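Local coordinates for protein delta-1-pyrroline-5-carboxylate dehydrogenase, mitochondrial (Mus musculus, PDB 4E3X) that catalyses the NAD+-dependent oxidation of glutamate semialdehyde to glutamate, the second step of proline degradation in mitochondria, at residues Glu72-Thr75 with Ser76-Tyr80; Cys95-Asp98 with Lys99-Asn103; Ala252-Pro256 with Asn257-Phe261; Thr272-Ser276 with Glu277-Gly281; Ala327-Asp330 with Ser331-Gly335. All blocks are in the same frame, centred on the assembly; numbering follows the deposited sequence.

Interaction 1 (Glu72-Thr75 with Ser76-Tyr80); sequences EVWT and SDIQY
Thr75 and Asp77 form the tight part of this turn. OG1 of Thr75 accepts the backbone N-H of Asp77 at 3.2 Å with an N-H...O angle of 153°, the two-residue reach of an ST turn. Chi1 of 69° places the hydroxyl between the threonine's own N and carbonyl carbon, within reach of the N-H two residues on. The same OG1 donates to Tyr96 O, so accepting and donating ends are both used, and Thr75 joins the bend to the loop after strand 89-95. One residue further on, Asp77 is the centre of an inverse gamma turn, closed by a weak bond from Ile78 N to Ser76 O of 3.0 Å. These bends lead the chain from strand 71-73 to strand 78-83, the two outer strands of a four-stranded sheet.

The other side is looser and more open to solvent. The six-membered ring of Trp74 is met obliquely by one methyl, with CE3 3.9 Å from Ile78 CD1. That methyl also lies 3.7 Å from Thr75 O, because CG1 of Ile78 stands anti to its carbonyl carbon and the chain beyond bends back over the turn. The indole packs as well on Ala63 and Pro65 of the adjoining strand. Ser76, a small polar residue, suits the exposed crest. Past it, Gln79 NE2 donates to Asp77 OD1 at 2.9 Å, approaching from above the carboxylate plane while OD1 stays within the plane of the amide. The turn is thus shaped mainly by polar bonds to backbone atoms, and the single apolar contact, Trp74 with Ile78, is probably secondary.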
loop_
_atom_site.group_PDB
_atom_site.type_symbol
_atom_site.label_atom_id
_atom_site.label_comp_id
_atom_site.label_asym_id
_atom_site.label_seq_id
_atom_site.Cartn_x
_atom_site.Cartn_y
_atom_site.Cartn_z
ATOM N N GLU B 72 -22.695 3.854 -26.346
ATOM C CA GLU B 72 -22.089 2.670 -26.942
ATOM C C GLU B 72 -21.272 3.122 -28.138
ATOM O O GLU B 72 -21.793 3.774 -29.048
ATOM C CB GLU B 72 -23.161 1.662 -27.360
ATOM C CG GLU B 72 -24.012 1.174 -26.201
ATOM C CD GLU B 72 -24.991 0.080 -26.588
ATOM O OE1 GLU B 72 -25.013 -0.318 -27.769
ATOM O OE2 GLU B 72 -25.741 -0.387 -25.703
ATOM N N VAL B 73 -19.981 2.808 -28.116
ATOM C CA VAL B 73 -19.055 3.334 -29.115
ATOM C C VAL B 73 -18.348 2.203 -29.852
ATOM O O VAL B 73 -17.874 1.251 -29.235
ATOM C CB VAL B 73 -17.988 4.242 -28.465
ATOM C CG1 VAL B 73 -17.147 4.922 -29.529
ATOM C CG2 VAL B 73 -18.649 5.273 -27.554
ATOM N N TRP B 74 -18.271 2.325 -31.173
ATOM C CA TRP B 74 -17.568 1.357 -32.002
ATOM C C TRP B 74 -16.355 1.983 -32.668
ATOM O O TRP B 74 -16.358 3.168 -33.004
ATOM C CB TRP B 74 -18.506 0.766 -33.062
ATOM C CG TRP B 74 -19.446 -0.196 -32.447
ATOM C CD1 TRP B 74 -20.678 0.081 -31.921
ATOM C CD2 TRP B 74 -19.220 -1.594 -32.229
ATOM N NE1 TRP B 74 -21.233 -1.059 -31.397
ATOM C CE2 TRP B 74 -20.360 -2.102 -31.574
ATOM C CE3 TRP B 74 -18.163 -2.465 -32.525
ATOM C CZ2 TRP B 74 -20.478 -3.444 -31.216
ATOM C CZ3 TRP B 74 -18.282 -3.800 -32.168
ATOM C CH2 TRP B 74 -19.431 -4.276 -31.522
ATOM N N THR B 75 -15.306 1.188 -32.833
ATOM C CA THR B 75 -14.174 1.591 -33.660
ATOM C C THR B 75 -14.028 0.591 -34.801
ATOM O O THR B 75 -14.759 -0.400 -34.870
ATOM C CB THR B 75 -12.841 1.575 -32.895
ATOM O OG1 THR B 75 -12.490 0.213 -32.615
ATOM C CG2 THR B 75 -12.910 2.397 -31.605
ATOM N N SER B 76 -13.064 0.851 -35.680
ATOM C CA SER B 76 -12.784 -0.028 -36.814
ATOM C C SER B 76 -12.031 -1.297 -36.421
ATOM O O SER B 76 -11.902 -2.218 -37.233
ATOM C CB SER B 76 -11.944 0.716 -37.853
ATOM O OG SER B 76 -10.650 0.995 -37.323
ATOM N N ASP B 77 -11.509 -1.341 -35.200
ATOM C CA ASP B 77 -10.673 -2.465 -34.800
ATOM C C ASP B 77 -11.538 -3.575 -34.221
ATOM O O ASP B 77 -11.609 -3.773 -33.007
ATOM C CB ASP B 77 -9.602 -2.041 -33.794
ATOM C CG ASP B 77 -8.469 -3.048 -33.695
ATOM O OD1 ASP B 77 -8.636 -4.177 -34.198
ATOM O OD2 ASP B 77 -7.415 -2.722 -33.109
ATOM N N ILE B 78 -12.182 -4.314 -35.117
ATOM C CA ILE B 78 -13.116 -5.363 -34.743
ATOM C C ILE B 78 -12.373 -6.623 -34.316
ATOM O O ILE B 78 -11.423 -7.047 -34.976
ATOM C CB ILE B 78 -14.047 -5.680 -35.930
ATOM C CG1 ILE B 78 -14.862 -4.437 -36.307
ATOM C CG2 ILE B 78 -14.967 -6.858 -35.607
ATOM C CD1 ILE B 78 -15.788 -3.957 -35.203
ATOM N N GLN B 79 -12.818 -7.218 -33.210
ATOM C CA GLN B 79 -12.204 -8.417 -32.655
ATOM C C GLN B 79 -13.295 -9.437 -32.341
ATOM O O GLN B 79 -14.452 -9.066 -32.137
ATOM C CB GLN B 79 -11.450 -8.066 -31.367
ATOM C CG GLN B 79 -10.337 -7.038 -31.535
ATOM C CD GLN B 79 -9.117 -7.610 -32.229
ATOM O OE1 GLN B 79 -8.790 -8.784 -32.061
ATOM N NE2 GLN B 79 -8.436 -6.780 -33.015
ATOM N N TYR B 80 -12.928 -10.714 -32.306
ATOM C CA TYR B 80 -13.881 -11.756 -31.940
ATOM C C TYR B 80 -13.374 -12.585 -30.782
ATOM O O TYR B 80 -12.183 -12.882 -30.695
ATOM C CB TYR B 80 -14.164 -12.691 -33.113
ATOM C CG TYR B 80 -14.872 -12.017 -34.251
ATOM C CD1 TYR B 80 -14.158 -11.484 -35.311
ATOM C CD2 TYR B 80 -16.256 -11.892 -34.259
ATOM C CE1 TYR B 80 -14.804 -10.853 -36.363
ATOM C CE2 TYR B 80 -16.912 -11.274 -35.309
ATOM C CZ TYR B 80 -16.183 -10.751 -36.351
ATOM O OH TYR B 80 -16.841 -10.125 -37.388
#

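Interaction 2 (Cys95-Asp98 with Lys99-Asn103); sequences CYAD and KALLN
Ala97 meets the helix that follows with its single methyl, CB lying 3.7 Å from Leu102 CD2 and 3.9 Å from Leu101 CD2. A small side chain suits this place, since one methyl from each of the two leucines closes on it and Leu101 also packs on Cys66 and Val68 of strand 62-68. Leu101 reaches the alanine with its CG anti to the backbone N (chi1 -179°). Next comes Asp98, the N-cap of helix 99-118. Its OD1 accepts from Leu101 N at 2.9 Å, with an N-H...O angle of 147°, on the anti side of the carboxylate and 30° out of its plane. Ala97 and Leu102, just before the cap and four residues after it, hold the positions of a hydrophobic staple, so apolar and polar closures lie together at the helix start. Aspartate fits the cap because its short side chain can fold back onto an N-H of the first turn, and its negative charge would be favoured by the positive end of the helix dipole. The carbonyl of Asp98 opens the regular helical pattern, accepting from Leu102 N at 3.0 Å, while the leucine's CG rests 3.4 Å from the same oxygen.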
loop_
_atom_site.group_PDB
_atom_site.type_symbol
_atom_site.label_atom_id
_atom_site.label_comp_id
_atom_site.label_asym_id
_atom_site.label_seq_id
_atom_site.Cartn_x
_atom_site.Cartn_y
_atom_site.Cartn_z
ATOM N N CYS B 95 -14.792 -4.491 -30.081
ATOM C CA CYS B 95 -13.779 -3.671 -30.719
ATOM C C CYS B 95 -12.801 -3.114 -29.706
ATOM O O CYS B 95 -13.106 -2.981 -28.524
ATOM C CB CYS B 95 -14.410 -2.532 -31.528
ATOM S SG CYS B 95 -15.301 -1.304 -30.549
ATOM N N TYR B 96 -11.613 -2.785 -30.186
ATOM C CA TYR B 96 -10.620 -2.157 -29.342
ATOM C C TYR B 96 -10.804 -0.642 -29.357
ATOM O O TYR B 96 -10.835 -0.039 -30.429
ATOM C CB TYR B 96 -9.221 -2.471 -29.863
ATOM C CG TYR B 96 -8.654 -3.849 -29.555
ATOM C CD1 TYR B 96 -9.175 -4.664 -28.554
ATOM C CD2 TYR B 96 -7.545 -4.306 -30.252
ATOM C CE1 TYR B 96 -8.596 -5.910 -28.276
ATOM C CE2 TYR B 96 -6.974 -5.524 -29.989
ATOM C CZ TYR B 96 -7.495 -6.324 -29.006
ATOM O OH TYR B 96 -6.887 -7.540 -28.768
ATOM N N ALA B 97 -10.883 -0.032 -28.178
ATOM C CA ALA B 97 -10.923 1.421 -28.066
ATOM C C ALA B 97 -9.637 1.981 -28.659
ATOM O O ALA B 97 -8.557 1.445 -28.396
ATOM C CB ALA B 97 -11.051 1.834 -26.611
ATOM N N ASP B 98 -9.745 3.028 -29.475
ATOM C CA ASP B 98 -8.549 3.723 -29.948
ATOM C C ASP B 98 -8.054 4.698 -28.876
ATOM O O ASP B 98 -8.710 4.891 -27.845
ATOM C CB ASP B 98 -8.741 4.403 -31.323
ATOM C CG ASP B 98 -9.962 5.305 -31.391
ATOM O OD1 ASP B 98 -10.515 5.677 -30.347
ATOM O OD2 ASP B 98 -10.366 5.657 -32.518
ATOM N N LYS B 99 -6.884 5.284 -29.095
ATOM C CA LYS B 99 -6.336 6.201 -28.099
ATOM C C LYS B 99 -7.253 7.402 -27.860
ATOM O O LYS B 99 -7.422 7.846 -26.729
ATOM C CB LYS B 99 -4.906 6.614 -28.456
ATOM C CG LYS B 99 -3.986 5.409 -28.537
ATOM C CD LYS B 99 -2.517 5.764 -28.737
ATOM C CE LYS B 99 -1.835 6.141 -27.433
ATOM N NZ LYS B 99 -0.420 6.543 -27.670
ATOM N N ALA B 100 -7.865 7.911 -28.922
ATOM C CA ALA B 100 -8.829 8.998 -28.766
ATOM C C ALA B 100 -9.978 8.613 -27.833
ATOM O O ALA B 100 -10.371 9.398 -26.961
ATOM C CB ALA B 100 -9.372 9.417 -30.120
ATOM N N LEU B 101 -10.527 7.417 -28.018
ATOM C CA LEU B 101 -11.661 6.998 -27.206
ATOM C C LEU B 101 -11.239 6.792 -25.757
ATOM O O LEU B 101 -11.973 7.139 -24.837
ATOM C CB LEU B 101 -12.324 5.734 -27.772
ATOM C CG LEU B 101 -13.538 5.232 -26.991
ATOM C CD1 LEU B 101 -14.603 6.323 -26.911
ATOM C CD2 LEU B 101 -14.085 3.992 -27.658
ATOM N N LEU B 102 -10.053 6.230 -25.555
ATOM C CA LEU B 102 -9.553 6.049 -24.204
ATOM C C LEU B 102 -9.390 7.395 -23.502
ATOM O O LEU B 102 -9.755 7.546 -22.341
ATOM C CB LEU B 102 -8.238 5.276 -24.223
ATOM C CG LEU B 102 -8.338 3.801 -24.626
ATOM C CD1 LEU B 102 -6.950 3.211 -24.753
ATOM C CD2 LEU B 102 -9.187 2.990 -23.639
ATOM N N ASN B 103 -8.846 8.377 -24.210
ATOM C CA ASN B 103 -8.695 9.690 -23.611
ATOM C C ASN B 103 -10.038 10.374 -23.341
ATOM O O ASN B 103 -10.200 11.059 -22.332
ATOM C CB ASN B 103 -7.747 10.559 -24.441
ATOM C CG ASN B 103 -6.276 10.220 -24.182
ATOM O OD1 ASN B 103 -5.506 9.941 -25.104
ATOM N ND2 ASN B 103 -5.894 10.219 -22.915
#

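Interaction 3 (Ala252-Pro256 with Asn257-Phe261); sequences AGLPP and NIIQF
Leu254 supplies most of the apolar packing by dividing its branches between two isoleucines. CD1 lies 3.9 Å from Ile258 CG2, the side chains crossing at a slant, whereas CD2 comes 3.8 Å from Ile259 CD1, with the side chains roughly perpendicular. CG of the leucine is anti to the backbone N (chi1 -172°), which swings the fork toward strand 259-261. Pro255 adds a lesser contact, its CB 4.0 Å from Ile258 CG1. Branched side chains suit this place because they fill the inside of the bend between helix and strand.

Backbone shape comes next. Helix 239-251 ends in a Schellman motif in which Gly253 takes the positive phi that glycine tolerates easily, and a type II beta turn then runs from Pro255 to Ile258. Proline at its second position and asparagine, with phi of 72°, at its third are residues well suited to those angles. Together they bring the chain from a helix into the outermost strand of the five-stranded parallel sheet of this Rossmann-like NAD-binding region, which Phe261 links to Val67 of strand 62-68.

Polar links are of two sorts. One water bridges the bend, accepting from Ile259 N at 2.9 Å and lying 2.8 Å from Pro255 O, one of several acceptors that compete for its protons. Beyond the turn, Gln260 NE2 donates to Asn257 OD1 at 3.0 Å, in the carbonyl plane and on a lone pair; the same nitrogen also bonds Ala105 O.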
loop_
_atom_site.group_PDB
_atom_site.type_symbol
_atom_site.label_atom_id
_atom_site.label_comp_id
_atom_site.label_asym_id
_atom_site.label_seq_id
_atom_site.Cartn_x
_atom_site.Cartn_y
_atom_site.Cartn_z
ATOM N N ALA B 252 -27.787 -2.173 -11.610
ATOM C CA ALA B 252 -27.840 -2.115 -10.149
ATOM C C ALA B 252 -27.668 -0.689 -9.635
ATOM O O ALA B 252 -27.705 -0.454 -8.427
ATOM C CB ALA B 252 -26.781 -3.031 -9.535
ATOM N N GLY B 253 -27.445 0.254 -10.547
ATOM C CA GLY B 253 -27.417 1.659 -10.184
ATOM C C GLY B 253 -26.065 2.352 -10.265
ATOM O O GLY B 253 -25.939 3.502 -9.840
ATOM N N LEU B 254 -25.051 1.687 -10.806
ATOM C CA LEU B 254 -23.775 2.374 -10.986
ATOM C C LEU B 254 -23.974 3.532 -11.967
ATOM O O LEU B 254 -24.434 3.318 -13.086
ATOM C CB LEU B 254 -22.713 1.409 -11.517
ATOM C CG LEU B 254 -21.302 2.003 -11.547
ATOM C CD1 LEU B 254 -20.739 2.089 -10.141
ATOM C CD2 LEU B 254 -20.404 1.163 -12.422
ATOM N N PRO B 255 -23.647 4.767 -11.550
ATOM C CA PRO B 255 -23.878 5.916 -12.431
ATOM C C PRO B 255 -22.975 5.890 -13.663
ATOM O O PRO B 255 -21.957 5.190 -13.673
ATOM C CB PRO B 255 -23.517 7.116 -11.541
ATOM C CG PRO B 255 -23.658 6.618 -10.148
ATOM C CD PRO B 255 -23.205 5.187 -10.210
ATOM N N PRO B 256 -23.345 6.643 -14.707
ATOM C CA PRO B 256 -22.461 6.730 -15.875
ATOM C C PRO B 256 -21.096 7.333 -15.540
ATOM O O PRO B 256 -20.973 8.152 -14.619
ATOM C CB PRO B 256 -23.233 7.642 -16.843
ATOM C CG PRO B 256 -24.197 8.383 -15.985
ATOM C CD PRO B 256 -24.566 7.451 -14.872
ATOM N N ASN B 257 -20.089 6.906 -16.295
ATOM C CA ASN B 257 -18.726 7.436 -16.207
ATOM C C ASN B 257 -17.954 7.043 -14.956
ATOM O O ASN B 257 -16.868 7.572 -14.707
ATOM C CB ASN B 257 -18.706 8.948 -16.405
ATOM C CG ASN B 257 -19.220 9.339 -17.771
ATOM O OD1 ASN B 257 -18.671 8.927 -18.801
ATOM N ND2 ASN B 257 -20.309 10.105 -17.798
ATOM N N ILE B 258 -18.502 6.122 -14.168
ATOM C CA ILE B 258 -17.769 5.601 -13.019
ATOM C C ILE B 258 -16.882 4.406 -13.409
ATOM O O ILE B 258 -15.719 4.321 -12.997
ATOM C CB ILE B 258 -18.708 5.244 -11.858
ATOM C CG1 ILE B 258 -19.601 6.452 -11.507
ATOM C CG2 ILE B 258 -17.915 4.744 -10.639
ATOM C CD1 ILE B 258 -18.852 7.796 -11.337
ATOM N N ILE B 259 -17.422 3.486 -14.209
ATOM C CA ILE B 259 -16.605 2.458 -14.845
ATOM C C ILE B 259 -16.843 2.562 -16.345
ATOM O O ILE B 259 -17.978 2.416 -16.808
ATOM C CB ILE B 259 -16.914 1.028 -14.353
ATOM C CG1 ILE B 259 -16.605 0.889 -12.852
ATOM C CG2 ILE B 259 -16.087 0.020 -15.149
ATOM C CD1 ILE B 259 -17.005 -0.453 -12.271
ATOM N N GLN B 260 -15.780 2.857 -17.093
ATOM C CA GLN B 260 -15.832 2.886 -18.545
ATOM C C GLN B 260 -15.422 1.510 -19.055
ATOM O O GLN B 260 -14.400 0.963 -18.634
ATOM C CB GLN B 260 -14.895 3.969 -19.091
ATOM C CG GLN B 260 -15.007 5.321 -18.379
ATOM C CD GLN B 260 -16.269 6.106 -18.716
ATOM O OE1 GLN B 260 -17.363 5.548 -18.812
ATOM N NE2 GLN B 260 -16.122 7.426 -18.859
ATOM N N PHE B 261 -16.251 0.925 -19.919
ATOM C CA PHE B 261 -16.008 -0.424 -20.418
ATOM C C PHE B 261 -15.224 -0.292 -21.716
ATOM O O PHE B 261 -15.791 0.026 -22.770
ATOM C CB PHE B 261 -17.344 -1.150 -20.636
ATOM C CG PHE B 261 -17.195 -2.622 -20.901
ATOM C CD1 PHE B 261 -17.045 -3.510 -19.848
ATOM C CD2 PHE B 261 -17.227 -3.117 -22.203
ATOM C CE1 PHE B 261 -16.903 -4.872 -20.089
ATOM C CE2 PHE B 261 -17.088 -4.469 -22.457
ATOM C CZ PHE B 261 -16.930 -5.348 -21.399
HETATM O O HOH W 1 -20.232 3.540 -15.069
#

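Interaction 4 (Thr272-Ser276 with Glu277-Gly281); sequences TVTSS and EHLCG
Leu279 turns back over the last turn of helix 266-274, chiefly against Val273 and Thr274. Its CB starts 3.5 Å from Val273 O and nearly as close to Ser276 O. CG stays over the same valine carbonyl, placed there by a chi1 of -178° that sets it anti to the leucine's own N. Both methyls of the fork remain near Val273 O, CD1 at 3.9 Å and CD2 at 3.8 Å; CD1 also faces Val273 CB at 4.2 Å, and CD2 also nears Thr274 CA at 4.1 Å. Leucine suits this place because its forked end can lie against the Val273 carbonyl and the residues beside it; beyond them it packs on Phe203 and Val298.

The fold at this point is a helix-to-strand connection of the parallel sheet, and a type I beta turn from Ser276 to Leu279 makes the corner. Leu279 N donates to Ser276 O at 3.2 Å, an almost straight bond (172°) whose donor nevertheless stands well above the carbonyl plane. A second bond strengthens the corner: Ser276 OG, anti to its N, accepts from His278 N at 3.1 Å, as in an ST turn. The same hydroxyl oxygen lies at the edge of the His278 ring, near its plane. One face of that imidazole is met by Glu277 CG, 3.5 Å above it and offset toward the rim, while the carboxylate of Glu277 goes on to a salt bridge with Arg306.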
loop_
_atom_site.group_PDB
_atom_site.type_symbol
_atom_site.label_atom_id
_atom_site.label_comp_id
_atom_site.label_asym_id
_atom_site.label_seq_id
_atom_site.Cartn_x
_atom_site.Cartn_y
_atom_site.Cartn_z
ATOM N N THR B 272 -1.616 4.604 -23.173
ATOM C CA THR B 272 -2.543 5.716 -23.001
ATOM C C THR B 272 -2.729 6.075 -21.526
ATOM O O THR B 272 -2.599 7.244 -21.138
ATOM C CB THR B 272 -3.907 5.421 -23.633
ATOM O OG1 THR B 272 -3.732 5.047 -25.002
ATOM C CG2 THR B 272 -4.801 6.656 -23.548
ATOM N N VAL B 273 -3.013 5.085 -20.683
ATOM C CA VAL B 273 -3.273 5.422 -19.287
ATOM C C VAL B 273 -2.025 5.949 -18.566
ATOM O O VAL B 273 -2.130 6.857 -17.734
ATOM C CB VAL B 273 -3.973 4.283 -18.493
ATOM C CG1 VAL B 273 -5.280 3.876 -19.178
ATOM C CG2 VAL B 273 -3.052 3.089 -18.305
ATOM N N THR B 274 -0.848 5.413 -18.892
ATOM C CA THR B 274 0.387 5.877 -18.256
ATOM C C THR B 274 0.877 7.209 -18.815
ATOM O O THR B 274 1.810 7.785 -18.282
ATOM C CB THR B 274 1.518 4.821 -18.319
ATOM O OG1 THR B 274 1.845 4.537 -19.691
ATOM C CG2 THR B 274 1.106 3.539 -17.587
ATOM N N SER B 275 0.229 7.694 -19.870
ATOM C CA SER B 275 0.542 9.004 -20.435
ATOM C C SER B 275 -0.340 10.108 -19.868
ATOM O O SER B 275 -0.125 11.282 -20.184
ATOM C CB SER B 275 0.402 8.993 -21.958
ATOM O OG SER B 275 1.422 8.214 -22.547
ATOM N N SER B 276 -1.331 9.741 -19.053
ATOM C CA SER B 276 -2.225 10.740 -18.477
ATOM C C SER B 276 -1.727 11.261 -17.140
ATOM O O SER B 276 -1.451 10.478 -16.225
ATOM C CB SER B 276 -3.609 10.141 -18.244
ATOM O OG SER B 276 -4.427 11.073 -17.551
ATOM N N GLU B 277 -1.675 12.581 -16.994
ATOM C CA GLU B 277 -1.285 13.181 -15.719
ATOM C C GLU B 277 -2.235 12.811 -14.576
ATOM O O GLU B 277 -1.889 12.970 -13.406
ATOM C CB GLU B 277 -1.193 14.696 -15.857
ATOM C CG GLU B 277 -2.525 15.379 -16.087
ATOM C CD GLU B 277 -2.386 16.877 -16.263
ATOM O OE1 GLU B 277 -1.979 17.556 -15.298
ATOM O OE2 GLU B 277 -2.679 17.373 -17.370
ATOM N N HIS B 278 -3.415 12.303 -14.919
ATOM C CA HIS B 278 -4.429 12.000 -13.923
ATOM C C HIS B 278 -4.465 10.541 -13.491
ATOM O O HIS B 278 -5.333 10.149 -12.720
ATOM C CB HIS B 278 -5.798 12.399 -14.455
ATOM C CG HIS B 278 -5.886 13.844 -14.817
ATOM N ND1 HIS B 278 -5.899 14.839 -13.867
ATOM C CD2 HIS B 278 -5.940 14.464 -16.018
ATOM C CE1 HIS B 278 -5.973 16.012 -14.468
ATOM N NE2 HIS B 278 -6.003 15.811 -15.773
ATOM N N LEU B 279 -3.541 9.718 -13.973
ATOM C CA LEU B 279 -3.500 8.331 -13.518
ATOM C C LEU B 279 -3.174 8.263 -12.026
ATOM O O LEU B 279 -2.167 8.803 -11.585
ATOM C CB LEU B 279 -2.422 7.560 -14.279
ATOM C CG LEU B 279 -2.312 6.074 -13.911
ATOM C CD1 LEU B 279 -3.521 5.300 -14.410
ATOM C CD2 LEU B 279 -1.023 5.444 -14.438
ATOM N N CYS B 280 -4.000 7.574 -11.248
ATOM C CA CYS B 280 -3.662 7.418 -9.841
ATOM C C CYS B 280 -3.507 5.968 -9.407
ATOM O O CYS B 280 -3.044 5.706 -8.303
ATOM C CB CYS B 280 -4.642 8.167 -8.930
ATOM S SG CYS B 280 -6.359 7.667 -9.106
ATOM N N GLY B 281 -3.856 5.033 -10.273
ATOM C CA GLY B 281 -3.710 3.641 -9.903
ATOM C C GLY B 281 -3.854 2.720 -11.081
ATOM O O GLY B 281 -4.549 3.036 -12.043
#

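Interaction 5 (Ala327-Asp330 with Ser331-Gly335); sequences ADVD and SVVSG
Asp328 OD1 is gripped twice by Ser331, accepting from OG of that residue at 2.8 Å and from its backbone N at 3.1 Å. The two donors approach from opposite faces of the carboxylate plane, both on the anti side, the hydroxyl 34° out of it and the amide 23°. Chi1 of the aspartate, -174°, sets its CG anti to the backbone N and carries the oxygen over the first helical turn, where the serine hydroxyl meets it. Held from both faces, OD1 is probably kept from turning far about the CB-CG bond. Having donated its proton here, Ser331 OG accepts from Leu554 N of the second subunit, so the cap of this helix also belongs to the dimer interface.

Asp328 is the N-cap of helix 329-341, which links strands 319-323 and 351-357 in a beta-alpha-beta unit. Its negative charge would be favoured by the positive end of the helix dipole, and Asp330 in the first turn would add to the same effect. From the cap onward the backbone bonds run in regular steps: Asp328 O takes Val332 N at 3.1 Å, Val329 O takes Val333 N and Asp330 O takes Ser334 N, both at 3.0 Å.

Apolar closure lies alongside. Ala327 CB touches Val332 CG2 at 3.7 Å, the residues flanking the cap as a hydrophobic staple does, and both also pack on Phe483 of strand 476-483. Valine, with one methyl beside its backbone N, lets CG2 of Val332 reach back to the alanine while it rests 3.4 Å from Asp328 O.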
loop_
_atom_site.group_PDB
_atom_site.type_symbol
_atom_site.label_atom_id
_atom_site.label_comp_id
_atom_site.label_asym_id
_atom_site.label_seq_id
_atom_site.Cartn_x
_atom_site.Cartn_y
_atom_site.Cartn_z
ATOM N N ALA B 327 1.378 -38.623 4.860
ATOM C CA ALA B 327 0.197 -38.102 4.162
ATOM C C ALA B 327 -0.913 -39.130 4.003
ATOM O O ALA B 327 -0.667 -40.335 3.915
ATOM C CB ALA B 327 0.587 -37.568 2.787
ATOM N N ASP B 328 -2.145 -38.635 3.950
ATOM C CA ASP B 328 -3.275 -39.447 3.538
ATOM C C ASP B 328 -3.230 -39.577 2.020
ATOM O O ASP B 328 -3.397 -38.592 1.286
ATOM C CB ASP B 328 -4.582 -38.806 3.991
ATOM C CG ASP B 328 -5.776 -39.679 3.714
ATOM O OD1 ASP B 328 -6.489 -39.413 2.722
ATOM O OD2 ASP B 328 -5.994 -40.636 4.486
ATOM N N VAL B 329 -2.980 -40.796 1.553
ATOM C CA VAL B 329 -2.751 -41.040 0.136
ATOM C C VAL B 329 -3.915 -40.609 -0.754
ATOM O O VAL B 329 -3.717 -39.928 -1.757
ATOM C CB VAL B 329 -2.400 -42.523 -0.127
ATOM C CG1 VAL B 329 -2.434 -42.822 -1.621
ATOM C CG2 VAL B 329 -1.036 -42.859 0.468
ATOM N N ASP B 330 -5.134 -40.994 -0.393
ATOM C CA ASP B 330 -6.286 -40.655 -1.224
ATOM C C ASP B 330 -6.506 -39.139 -1.315
ATOM O O ASP B 330 -6.908 -38.633 -2.363
ATOM C CB ASP B 330 -7.556 -41.359 -0.740
ATOM C CG ASP B 330 -7.580 -42.843 -1.094
ATOM O OD1 ASP B 330 -6.799 -43.276 -1.974
ATOM O OD2 ASP B 330 -8.390 -43.577 -0.495
ATOM N N SER B 331 -6.244 -38.421 -0.225
ATOM C CA SER B 331 -6.334 -36.956 -0.230
ATOM C C SER B 331 -5.312 -36.317 -1.164
ATOM O O SER B 331 -5.632 -35.384 -1.902
ATOM C CB SER B 331 -6.164 -36.389 1.179
ATOM O OG SER B 331 -7.230 -36.797 2.013
ATOM N N VAL B 332 -4.082 -36.824 -1.119
ATOM C CA VAL B 332 -3.039 -36.365 -2.022
ATOM C C VAL B 332 -3.490 -36.545 -3.471
ATOM O O VAL B 332 -3.377 -35.641 -4.287
ATOM C CB VAL B 332 -1.726 -37.137 -1.806
ATOM C CG1 VAL B 332 -0.758 -36.853 -2.946
ATOM C CG2 VAL B 332 -1.113 -36.782 -0.461
ATOM N N VAL B 333 -4.014 -37.721 -3.787
ATOM C CA VAL B 333 -4.396 -38.012 -5.163
ATOM C C VAL B 333 -5.546 -37.124 -5.658
ATOM O O VAL B 333 -5.439 -36.470 -6.701
ATOM C CB VAL B 333 -4.735 -39.502 -5.335
ATOM C CG1 VAL B 333 -5.321 -39.764 -6.710
ATOM C CG2 VAL B 333 -3.485 -40.349 -5.106
ATOM N N SER B 334 -6.641 -37.085 -4.908
ATOM C CA SER B 334 -7.802 -36.301 -5.307
ATOM C C SER B 334 -7.493 -34.808 -5.340
ATOM O O SER B 334 -7.852 -34.109 -6.289
ATOM C CB SER B 334 -8.974 -36.574 -4.370
ATOM O OG SER B 334 -9.470 -37.887 -4.553
ATOM N N GLY B 335 -6.829 -34.323 -4.295
ATOM C CA GLY B 335 -6.477 -32.917 -4.213
ATOM C C GLY B 335 -5.536 -32.469 -5.319
ATOM O O GLY B 335 -5.682 -31.378 -5.870
#

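Interactions 2 and 5 are both helix starts, each with an aspartate N-cap and an alanine-based staple, but interaction 5 also faces the second subunit and lies across the chain's centre from the other four. Interactions 3 and 4 instead lead from helix to strand in the same parallel sheet, through beta turns covered by leucine; a water bridges the first and a serine hydroxyl braces the second. Interaction 1 is the surface contact, with no buried touching residue, while the other four are partly buried. It is joined to interaction 2 by a probable backbone hydrogen bond between Asp77 O and Tyr96 N, and interaction 2 in turn packs Lys99 and Leu102 on Thr272 of interaction 4.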